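Local coordinates for protein alanine racemase (Acinetobacter baumannii, PDB 4QHR) that belongs to the alanine racemase family and combines an N-terminal TIM-barrel domain with a C-terminal domain rich in beta strands, at residues 124-129 with 175-180; 97-102 with 133-138; 153-158 with 186-191; 190-195 with 202-207. All coordinates share one frame; numbering follows the deposited sequence.

Contact 1. Residues 124-129 with 175-180; sequences VKLNSG and QQFLHI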
# COMPACT_ATOMS: atom_id res chain seq x y z
N VAL A 124 -28.54 -12.51 7.64
CA VAL A 124 -28.86 -13.20 6.39
C VAL A 124 -28.77 -12.18 5.29
O VAL A 124 -29.58 -11.23 5.23
CB VAL A 124 -30.23 -13.88 6.43
CG1 VAL A 124 -30.48 -14.63 5.14
CG2 VAL A 124 -30.34 -14.82 7.63
N LYS A 125 -27.80 -12.37 4.40
CA LYS A 125 -27.42 -11.38 3.39
C LYS A 125 -28.24 -11.59 2.11
O LYS A 125 -28.28 -12.66 1.57
CB LYS A 125 -25.91 -11.49 3.12
CG LYS A 125 -25.27 -10.67 1.98
CD LYS A 125 -25.42 -9.16 2.10
CE LYS A 125 -24.30 -8.36 1.38
NZ LYS A 125 -24.55 -8.20 -0.07
N LEU A 126 -28.84 -10.51 1.65
CA LEU A 126 -29.56 -10.45 0.40
C LEU A 126 -28.66 -9.95 -0.72
O LEU A 126 -27.96 -8.94 -0.59
CB LEU A 126 -30.69 -9.43 0.53
CG LEU A 126 -31.60 -9.11 -0.68
CD1 LEU A 126 -32.43 -10.33 -1.07
CD2 LEU A 126 -32.49 -7.92 -0.37
N ASN A 127 -28.72 -10.66 -1.83
CA ASN A 127 -28.19 -10.16 -3.10
C ASN A 127 -29.40 -9.58 -3.82
O ASN A 127 -30.26 -10.34 -4.34
CB ASN A 127 -27.59 -11.29 -3.90
CG ASN A 127 -27.27 -10.90 -5.34
OD1 ASN A 127 -27.31 -9.72 -5.75
ND2 ASN A 127 -26.92 -11.89 -6.09
N SER A 128 -29.47 -8.27 -3.86
CA SER A 128 -30.60 -7.57 -4.47
C SER A 128 -30.23 -6.96 -5.80
O SER A 128 -31.00 -6.14 -6.34
CB SER A 128 -31.08 -6.46 -3.52
OG SER A 128 -30.04 -5.56 -3.16
N GLY A 129 -29.05 -7.31 -6.34
CA GLY A 129 -28.54 -6.67 -7.57
C GLY A 129 -27.03 -6.47 -7.67
O GLY A 129 -26.50 -6.38 -8.76
N GLN A 175 -36.53 -1.22 -2.87
CA GLN A 175 -37.80 -1.95 -3.04
C GLN A 175 -37.64 -3.46 -2.84
O GLN A 175 -38.49 -4.11 -2.21
CB GLN A 175 -38.45 -1.62 -4.41
CG GLN A 175 -39.50 -0.49 -4.45
CD GLN A 175 -39.20 0.74 -3.58
OE1 GLN A 175 -40.02 1.15 -2.76
NE2 GLN A 175 -38.03 1.33 -3.76
N GLN A 176 -36.55 -4.02 -3.34
CA GLN A 176 -36.27 -5.43 -3.08
C GLN A 176 -36.13 -5.68 -1.54
O GLN A 176 -36.74 -6.61 -0.98
CB GLN A 176 -35.03 -5.85 -3.86
CG GLN A 176 -34.67 -7.30 -3.74
CD GLN A 176 -34.16 -7.88 -5.04
OE1 GLN A 176 -33.99 -7.17 -6.03
NE2 GLN A 176 -33.91 -9.19 -5.05
N PHE A 177 -35.36 -4.83 -0.87
CA PHE A 177 -35.17 -4.93 0.57
C PHE A 177 -36.49 -4.78 1.37
O PHE A 177 -36.72 -5.55 2.30
CB PHE A 177 -34.19 -3.86 1.05
CG PHE A 177 -33.78 -4.05 2.48
CD1 PHE A 177 -32.87 -5.03 2.81
CD2 PHE A 177 -34.32 -3.26 3.49
CE1 PHE A 177 -32.49 -5.22 4.11
CE2 PHE A 177 -33.95 -3.45 4.81
CZ PHE A 177 -33.04 -4.43 5.13
N LEU A 178 -37.33 -3.80 1.02
CA LEU A 178 -38.63 -3.60 1.72
C LEU A 178 -39.60 -4.76 1.47
O LEU A 178 -40.33 -5.16 2.37
CB LEU A 178 -39.29 -2.28 1.33
CG LEU A 178 -38.54 -0.99 1.64
CD1 LEU A 178 -39.26 0.27 1.13
CD2 LEU A 178 -38.32 -0.90 3.14
N HIS A 179 -39.58 -5.31 0.27
CA HIS A 179 -40.40 -6.49 -0.07
C HIS A 179 -40.01 -7.64 0.82
O HIS A 179 -40.87 -8.35 1.36
CB HIS A 179 -40.29 -6.88 -1.57
CG HIS A 179 -40.74 -8.28 -1.87
ND1 HIS A 179 -42.02 -8.72 -1.65
CD2 HIS A 179 -40.06 -9.34 -2.38
CE1 HIS A 179 -42.12 -9.99 -2.00
NE2 HIS A 179 -40.95 -10.39 -2.44
N ILE A 180 -38.71 -7.84 1.00
CA ILE A 180 -38.28 -8.98 1.77
C ILE A 180 -38.55 -8.73 3.23
O ILE A 180 -39.00 -9.62 3.92
CB ILE A 180 -36.81 -9.35 1.51
CG1 ILE A 180 -36.59 -9.74 0.04
CG2 ILE A 180 -36.42 -10.54 2.38
CD1 ILE A 180 -37.24 -11.05 -0.39

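Contact 2. Residues 97-102 with 133-138; sequences CVIHHQ and LGFKDP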
# COMPACT_ATOMS: atom_id res chain seq x y z
N CYS A 97 -22.47 -14.33 12.76
CA CYS A 97 -22.10 -14.61 11.39
C CYS A 97 -23.12 -14.15 10.41
O CYS A 97 -24.31 -14.41 10.57
CB CYS A 97 -21.92 -16.11 11.17
SG CYS A 97 -20.55 -16.77 12.12
N VAL A 98 -22.63 -13.47 9.37
CA VAL A 98 -23.37 -13.36 8.15
C VAL A 98 -23.39 -14.73 7.48
O VAL A 98 -22.38 -15.44 7.47
CB VAL A 98 -22.74 -12.33 7.20
CG1 VAL A 98 -23.06 -12.65 5.75
CG2 VAL A 98 -23.26 -10.95 7.53
N ILE A 99 -24.54 -15.11 6.91
CA ILE A 99 -24.54 -16.18 5.93
C ILE A 99 -25.01 -15.61 4.59
O ILE A 99 -25.92 -14.78 4.51
CB ILE A 99 -25.38 -17.44 6.35
CG1 ILE A 99 -26.87 -17.14 6.44
CG2 ILE A 99 -24.83 -18.04 7.64
CD1 ILE A 99 -27.75 -18.37 6.49
N HIS A 100 -24.35 -16.03 3.53
CA HIS A 100 -24.65 -15.51 2.20
C HIS A 100 -24.84 -16.63 1.14
O HIS A 100 -25.21 -16.32 0.03
CB HIS A 100 -23.61 -14.47 1.74
CG HIS A 100 -22.23 -15.03 1.62
ND1 HIS A 100 -21.84 -15.80 0.55
CD2 HIS A 100 -21.16 -14.95 2.45
CE1 HIS A 100 -20.58 -16.16 0.71
NE2 HIS A 100 -20.16 -15.69 1.88
N HIS A 101 -24.59 -17.88 1.48
CA HIS A 101 -24.77 -18.95 0.50
C HIS A 101 -24.99 -20.27 1.22
O HIS A 101 -24.73 -20.39 2.44
CB HIS A 101 -23.63 -18.95 -0.57
CG HIS A 101 -22.27 -19.31 -0.04
ND1 HIS A 101 -21.28 -19.82 -0.86
CD2 HIS A 101 -21.73 -19.24 1.20
CE1 HIS A 101 -20.19 -20.04 -0.14
NE2 HIS A 101 -20.44 -19.72 1.11
N GLN A 102 -25.48 -21.25 0.46
CA GLN A 102 -25.94 -22.54 0.97
C GLN A 102 -24.93 -23.26 1.88
O GLN A 102 -25.28 -23.76 2.94
CB GLN A 102 -26.34 -23.44 -0.21
CG GLN A 102 -27.09 -24.71 0.11
CD GLN A 102 -28.40 -24.48 0.86
OE1 GLN A 102 -29.11 -23.49 0.65
NE2 GLN A 102 -28.72 -25.43 1.73
N LEU A 133 -22.19 -10.97 -2.93
CA LEU A 133 -22.57 -12.03 -1.98
C LEU A 133 -24.05 -11.96 -1.70
O LEU A 133 -24.61 -10.89 -1.76
CB LEU A 133 -21.84 -11.85 -0.65
CG LEU A 133 -20.31 -11.94 -0.69
CD1 LEU A 133 -19.81 -11.88 0.73
CD2 LEU A 133 -19.78 -13.20 -1.37
N GLY A 134 -24.66 -13.09 -1.40
CA GLY A 134 -26.01 -13.09 -0.83
C GLY A 134 -26.97 -14.08 -1.47
O GLY A 134 -26.69 -14.63 -2.54
N PHE A 135 -28.07 -14.31 -0.77
CA PHE A 135 -29.17 -15.11 -1.30
C PHE A 135 -30.06 -14.23 -2.14
O PHE A 135 -30.26 -13.09 -1.81
CB PHE A 135 -30.00 -15.71 -0.20
CG PHE A 135 -29.26 -16.71 0.62
CD1 PHE A 135 -29.11 -18.03 0.18
CD2 PHE A 135 -28.67 -16.33 1.83
CE1 PHE A 135 -28.42 -18.95 0.94
CE2 PHE A 135 -27.97 -17.27 2.58
CZ PHE A 135 -27.84 -18.58 2.13
N LYS A 136 -30.57 -14.78 -3.21
CA LYS A 136 -31.48 -14.03 -4.08
C LYS A 136 -32.93 -14.15 -3.59
O LYS A 136 -33.25 -14.98 -2.74
CB LYS A 136 -31.37 -14.57 -5.52
CG LYS A 136 -30.07 -14.20 -6.18
CD LYS A 136 -29.64 -15.10 -7.34
CE LYS A 136 -28.41 -14.52 -8.02
NZ LYS A 136 -28.02 -15.20 -9.29
N ASP A 137 -33.79 -13.29 -4.12
CA ASP A 137 -35.22 -13.36 -3.90
C ASP A 137 -35.71 -14.29 -5.00
O ASP A 137 -35.48 -13.94 -6.15
CB ASP A 137 -35.82 -11.96 -4.05
CG ASP A 137 -37.33 -11.95 -3.92
OD1 ASP A 137 -37.94 -13.02 -3.71
OD2 ASP A 137 -37.91 -10.86 -4.00
N PRO A 138 -36.40 -15.40 -4.71
CA PRO A 138 -37.08 -15.67 -3.41
C PRO A 138 -36.42 -16.63 -2.44
O PRO A 138 -36.96 -16.78 -1.34
CB PRO A 138 -38.43 -16.28 -3.85
CG PRO A 138 -38.10 -17.01 -5.12
CD PRO A 138 -37.05 -16.16 -5.82
O HOH W 1 -22.98 -15.33 -2.09

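Contact 3. Residues 153-158 with 186-191; sequences TCVLAM and PILASC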
# COMPACT_ATOMS: atom_id res chain seq x y z
N THR A 153 -32.57 -16.10 15.80
CA THR A 153 -32.97 -14.72 15.63
C THR A 153 -32.13 -14.20 14.48
O THR A 153 -30.87 -14.28 14.50
CB THR A 153 -32.73 -13.88 16.90
OG1 THR A 153 -33.59 -14.35 17.95
CG2 THR A 153 -32.97 -12.38 16.66
N CYS A 154 -32.82 -13.69 13.48
CA CYS A 154 -32.21 -13.25 12.22
C CYS A 154 -32.09 -11.74 12.09
O CYS A 154 -32.85 -10.96 12.71
CB CYS A 154 -33.08 -13.70 11.03
SG CYS A 154 -33.19 -15.46 10.84
N VAL A 155 -31.15 -11.30 11.26
CA VAL A 155 -31.09 -9.91 10.82
C VAL A 155 -31.05 -9.92 9.31
O VAL A 155 -30.13 -10.49 8.76
CB VAL A 155 -29.84 -9.17 11.34
CG1 VAL A 155 -29.83 -7.75 10.83
CG2 VAL A 155 -29.77 -9.23 12.83
N LEU A 156 -32.02 -9.33 8.65
CA LEU A 156 -32.00 -9.16 7.21
C LEU A 156 -30.98 -8.09 6.89
O LEU A 156 -31.12 -6.93 7.33
CB LEU A 156 -33.36 -8.73 6.69
CG LEU A 156 -33.49 -8.46 5.18
CD1 LEU A 156 -33.13 -9.70 4.38
CD2 LEU A 156 -34.93 -8.03 4.89
N ALA A 157 -29.98 -8.47 6.09
CA ALA A 157 -28.87 -7.56 5.76
C ALA A 157 -28.74 -7.37 4.25
O ALA A 157 -28.75 -8.32 3.48
CB ALA A 157 -27.56 -8.08 6.32
N MET A 158 -28.64 -6.13 3.85
CA MET A 158 -28.24 -5.79 2.49
C MET A 158 -27.16 -4.70 2.48
O MET A 158 -27.00 -3.95 3.45
CB MET A 158 -29.44 -5.30 1.76
CG MET A 158 -29.28 -5.29 0.25
SD MET A 158 -30.66 -4.40 -0.43
CE MET A 158 -30.51 -2.73 0.26
N PRO A 186 -42.13 -10.40 11.55
CA PRO A 186 -41.23 -9.51 12.27
C PRO A 186 -39.75 -9.93 12.16
O PRO A 186 -39.42 -11.10 12.45
CB PRO A 186 -41.72 -9.64 13.72
CG PRO A 186 -42.28 -11.05 13.81
CD PRO A 186 -42.86 -11.33 12.44
N ILE A 187 -38.87 -9.00 11.78
CA ILE A 187 -37.44 -9.29 11.67
C ILE A 187 -36.61 -8.02 11.85
O ILE A 187 -37.03 -6.93 11.46
CB ILE A 187 -37.14 -10.04 10.35
CG1 ILE A 187 -35.73 -10.66 10.32
CG2 ILE A 187 -37.38 -9.19 9.09
CD1 ILE A 187 -35.45 -11.42 9.04
N LEU A 188 -35.43 -8.18 12.45
CA LEU A 188 -34.49 -7.11 12.50
C LEU A 188 -33.94 -6.88 11.10
O LEU A 188 -33.91 -7.80 10.25
CB LEU A 188 -33.34 -7.45 13.46
CG LEU A 188 -33.76 -7.70 14.90
CD1 LEU A 188 -32.66 -8.47 15.63
CD2 LEU A 188 -34.16 -6.43 15.62
N ALA A 189 -33.48 -5.66 10.87
CA ALA A 189 -32.93 -5.31 9.59
C ALA A 189 -31.78 -4.28 9.66
O ALA A 189 -31.71 -3.48 10.58
CB ALA A 189 -34.01 -4.78 8.71
N SER A 190 -30.94 -4.34 8.63
CA SER A 190 -29.74 -3.51 8.53
C SER A 190 -29.37 -3.33 7.06
O SER A 190 -29.10 -4.32 6.31
CB SER A 190 -28.56 -4.19 9.21
OG SER A 190 -27.37 -3.35 9.21
N CYS A 191 -29.29 -2.07 6.63
CA CYS A 191 -28.79 -1.82 5.28
C CYS A 191 -27.97 -0.56 5.02
O CYS A 191 -27.44 -0.43 3.94
CB CYS A 191 -29.92 -1.90 4.30
SG CYS A 191 -31.04 -0.52 4.46
O HOH W 2 -35.34 -10.74 13.88

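Contact 4. Residues 190-195 with 202-207; sequences SCCNSA and ELNFDY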
# COMPACT_ATOMS: atom_id res chain seq x y z
N SER A 190 -30.94 -4.34 8.63
CA SER A 190 -29.74 -3.51 8.53
C SER A 190 -29.37 -3.33 7.06
O SER A 190 -29.10 -4.32 6.31
CB SER A 190 -28.56 -4.19 9.21
OG SER A 190 -27.37 -3.35 9.21
N CYS A 191 -29.29 -2.07 6.63
CA CYS A 191 -28.79 -1.82 5.28
C CYS A 191 -27.97 -0.56 5.02
O CYS A 191 -27.44 -0.43 3.94
CB CYS A 191 -29.92 -1.90 4.30
SG CYS A 191 -31.04 -0.52 4.46
N CYS A 192 -27.86 0.36 5.97
CA CYS A 192 -27.14 1.60 5.72
C CYS A 192 -25.63 1.55 5.97
O CYS A 192 -25.16 1.31 7.11
CB CYS A 192 -27.73 2.75 6.55
SG CYS A 192 -29.49 3.05 6.21
N ASN A 193 -24.89 1.79 4.90
CA ASN A 193 -23.46 2.16 4.96
C ASN A 193 -23.38 3.67 5.24
O ASN A 193 -24.41 4.27 5.53
CB ASN A 193 -22.73 1.71 3.70
CG ASN A 193 -23.33 2.30 2.40
OD1 ASN A 193 -24.24 3.14 2.43
ND2 ASN A 193 -22.82 1.86 1.28
N SER A 194 -22.20 4.28 5.16
CA SER A 194 -22.05 5.67 5.47
C SER A 194 -22.93 6.52 4.56
O SER A 194 -23.61 7.42 5.02
CB SER A 194 -20.59 6.12 5.31
OG SER A 194 -19.73 5.42 6.19
N ALA A 195 -22.91 6.21 3.28
CA ALA A 195 -23.66 7.02 2.31
C ALA A 195 -25.17 7.02 2.62
O ALA A 195 -25.86 8.09 2.60
CB ALA A 195 -23.38 6.52 0.90
N GLU A 202 -34.73 6.81 6.67
CA GLU A 202 -35.91 5.92 6.69
C GLU A 202 -35.55 4.44 6.56
O GLU A 202 -36.37 3.56 6.88
CB GLU A 202 -36.94 6.31 5.61
CG GLU A 202 -36.52 6.08 4.17
CD GLU A 202 -35.71 7.24 3.53
OE1 GLU A 202 -35.26 8.19 4.21
OE2 GLU A 202 -35.53 7.14 2.31
N LEU A 203 -34.36 4.15 6.06
CA LEU A 203 -33.82 2.77 6.00
C LEU A 203 -32.87 2.37 7.12
O LEU A 203 -32.25 1.30 7.04
CB LEU A 203 -33.14 2.54 4.64
CG LEU A 203 -34.05 2.75 3.41
CD1 LEU A 203 -33.29 2.45 2.15
CD2 LEU A 203 -35.27 1.86 3.41
N ASN A 204 -32.81 3.14 8.20
CA ASN A 204 -31.94 2.81 9.32
C ASN A 204 -32.32 1.49 9.97
O ASN A 204 -31.46 0.68 10.28
CB ASN A 204 -31.98 3.89 10.42
CG ASN A 204 -31.25 5.17 10.06
OD1 ASN A 204 -30.51 5.30 9.06
ND2 ASN A 204 -31.47 6.12 10.84
N PHE A 205 -33.63 1.28 10.17
CA PHE A 205 -34.09 0.10 10.94
C PHE A 205 -33.28 -0.14 12.22
O PHE A 205 -32.99 0.82 12.97
CB PHE A 205 -34.19 -1.11 10.02
CG PHE A 205 -35.13 -0.90 8.88
CD1 PHE A 205 -36.50 -0.74 9.13
CD2 PHE A 205 -34.67 -0.80 7.56
CE1 PHE A 205 -37.41 -0.52 8.10
CE2 PHE A 205 -35.59 -0.61 6.52
CZ PHE A 205 -36.95 -0.45 6.80
N ASP A 206 -32.85 -1.38 12.47
CA ASP A 206 -32.30 -1.74 13.79
C ASP A 206 -30.78 -1.53 13.92
O ASP A 206 -30.29 -1.22 15.01
CB ASP A 206 -32.67 -3.18 14.07
CG ASP A 206 -34.17 -3.40 13.93
OD1 ASP A 206 -34.89 -3.01 14.88
OD2 ASP A 206 -34.62 -3.85 12.88
N TYR A 207 -30.04 -1.72 12.84
CA TYR A 207 -28.59 -1.58 12.81
C TYR A 207 -28.14 -0.82 11.57
O TYR A 207 -28.47 -1.19 10.47
CB TYR A 207 -27.93 -2.95 12.78
CG TYR A 207 -28.10 -3.79 14.01
CD1 TYR A 207 -29.21 -4.64 14.14
CD2 TYR A 207 -27.19 -3.74 15.03
CE1 TYR A 207 -29.39 -5.41 15.28
CE2 TYR A 207 -27.36 -4.52 16.17
CZ TYR A 207 -28.47 -5.34 16.29
OH TYR A 207 -28.64 -6.12 17.39
O HOH W 3 -29.91 0.20 8.13

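Contact 1. Residues 124-129 with 175-180
Leu126 and Ser128, in the chain that follows Val124 and Lys125 of a barrel strand, meet Gln176, Phe177 and Ile180 of helix 168-184 in the layer of the TIM barrel where outer helices cover the parallel strands. Leu126 carries the apolar half. Its CG is anti to the backbone N (chi1 178°), and both methyls are used: CD2 lies 4.1 Å from Gln176 CG and equally close to Phe177 CA, while CD1 meets Ile180 CG1 at 4.3 Å. The Phe177 ring receives CD2 at its edge, near the ring plane, with CD1 of the ring the closest atom, so the leucine abuts the ring rather than lying over a face.

Ser128 takes the other half. Ser128 CB rests 3.7 Å from Gln176 CG and the same distance from the amide carbon, Gln176 CD. The serine's polar atoms face other residues of the same helix: OG is hydrogen-bonded to Gln173 and the carbonyl O to Gln172.

The turn itself is held by Asn127, whose OD1 accepts from Gly129 N at 3.0 Å, an Asx turn with an N-H...O angle of 157°; Asn131 N donates to the same oxygen. Gly129 takes up backbone angles at which a side chain would collide with the preceding carbonyl. On the flank, Ile140 of helix 139-149 packs on both Leu126 and Ile180.

Dispersion contacts of methyl and methylene groups thus join the helix face to residues 126-128, while the buried serine finds its hydrogen-bond partners one turn earlier on the helix.

Contact 2. Residues 97-102 with 133-138
His100 carries its CG between the backbone N and the carbonyl carbon (chi1 62°), and Leu133 has its own CG anti to the carbonyl carbon (chi1 -62°); from these positions the leucine's branched end reaches the imidazole. Leu133 CD2 stands over one face of the His100 ring, 3.9 Å from its centroid and 19° off the normal, a CH-pi contact offset toward the rim, where CE1 is the nearest ring atom. The second methyl, Leu133 CD1, lies on the same side of the ring, 3.8 Å from His100 CD2.

Phe135, by contrast, lies against backbone. The carbonyl O of His100 sits over the centre of its ring, 3.8 Å above the plane, and the far end of the ring lies against the next peptide, Phe135 CZ 3.4 Å from His101 N. Ile99 meets the same ring obliquely, CG1 to CE2 at 4.0 Å.

The contact joins the end of strand 95-99 in the TIM barrel, where His101 is the N-cap of helix 102-110, to the loop that leads from strand 122-125 into helix 139-149. Polar bridging falls to one water, which accepts from Gly134 N at 2.9 Å, donates to His100 O, and lies 2.9 Å from His100 ND1. Gly134 brings its backbone close to this site; at its backbone angles a CB would press against the carbonyl O of Leu133. Val143 of helix 139-149 packs on both Ile99 and Phe135. On the dimer side, Ile241 of the second subunit lies on His100 and His101, and Met304 of that subunit on Leu133.

Contact 3. Residues 153-158 with 186-191
Leu156 N donates to Leu188 O at 2.9 Å, beginning a parallel ladder between strands 154-157 and 188-190. The donor of this first rung is tilted 34° from the carbonyl plane. Leu156 O then accepts from Ser190 N at 2.9 Å, and Ser190 O from Met158 N at 3.1 Å; in both of these the donor lies nearly along the C=O axis. Where the ladder would continue toward the start of the strands, a water takes over: it donates to Cys154 O and accepts from Leu188 N.

The groups of the alternate residues turn outward to other partners. Val155 and Ala157 bond through their backbones to strand 122-125, and Ala189 N to Asp206 OD2. Ile187 N is taken by Asp185 OD1. At the other end of the ladder, Met158 O accepts from Arg209 NH2. CA-H...O contacts supplement the rungs, among them Ala189 CA to Leu156 O and Ala157 CA to Ser190 O, each 3.3 Å.

Side chains fill in between. Ile187, with CG1 anti to the backbone N (chi1 -167°), sends CD1 to Cys154 CB at 3.8 Å and also touches Leu156 CB. On the face they share, Val155 CG2 meets Leu188 CB at 4.0 Å, the two side chains crossing at a slant.

These strands belong to the right-handed beta-alpha-beta unit in which helix 168-184 connects 154-157 to 188-190. Phe177 and Lys181 of that helix lie on Ala189, with Phe177 also covering Leu156 and Met158; Ile144 of helix 139-149 reaches Leu156 and Ile187, while Trp123 of strand 122-125 packs on Val155 and Ser190.

Contact 4. Residues 190-195 with 202-207
Ser190 and Tyr207 supply the one direct hydrogen bond of this contact: Ser190 OG donates to Tyr207 O at 2.7 Å. Its approach is not in the plane of the carbonyl but 54° above it, with a C=O...O angle of 124°. OG is anti to the backbone N (chi1 -176°), and it also accepts from Arg209.

Water-mediated links come next. One water accepts from Cys191 N at 2.8 Å and lies 2.8 Å from Leu203 O and 2.7 Å from Asn204 O, two acceptors to which it can donate, though it has more acceptors around it than protons.

The sulfurs make the van der Waals contacts. Cys191 SG and Cys192 SG each come within 3.4 Å of Leu203 O. Cys191 SG lies 3.7 Å from Leu203 CB and Cys192 SG 4.0 Å from it. Cys192 SG also approaches Asn204 OD1.

At the start of helix 194-199, Asn193 OD1 caps Ala196 N, and Ser194 OG is hydrogen-bonded to OP3 of the modified lysine LLP at position 34. The turn leading from that helix is held to residues 190-192 in a buried contact: the Ser190 hydroxyl takes Tyr207 O, the water links Cys191 N to the turn's carbonyls, and the sulfurs pack against Leu203.

How the contacts relate
Contacts 1, 2 and 3 touch the same parallel sheet of the TIM barrel. Contacts 1 and 2 have centres about 10 Å apart; residues 125-127 and Phe135 face each other through two probable hydrogen bonds, Lys125 O to Phe135 N and Asn127 N to Phe135 O, each 2.9 Å. Contact 3 lies against contact 1 through Val124 N to Val155 O at 2.8 Å, and Phe177 CE1 packs on Leu156 CG at 3.6 Å. Contact 4 starts where contact 3 ends, sharing Ser190 and Cys191, and Phe205 CE2 reaches back to Phe177 CE2 at 3.7 Å. Contact 4 reaches LLP through Ser194; contact 2, about 18 Å away between centres, borders the second subunit.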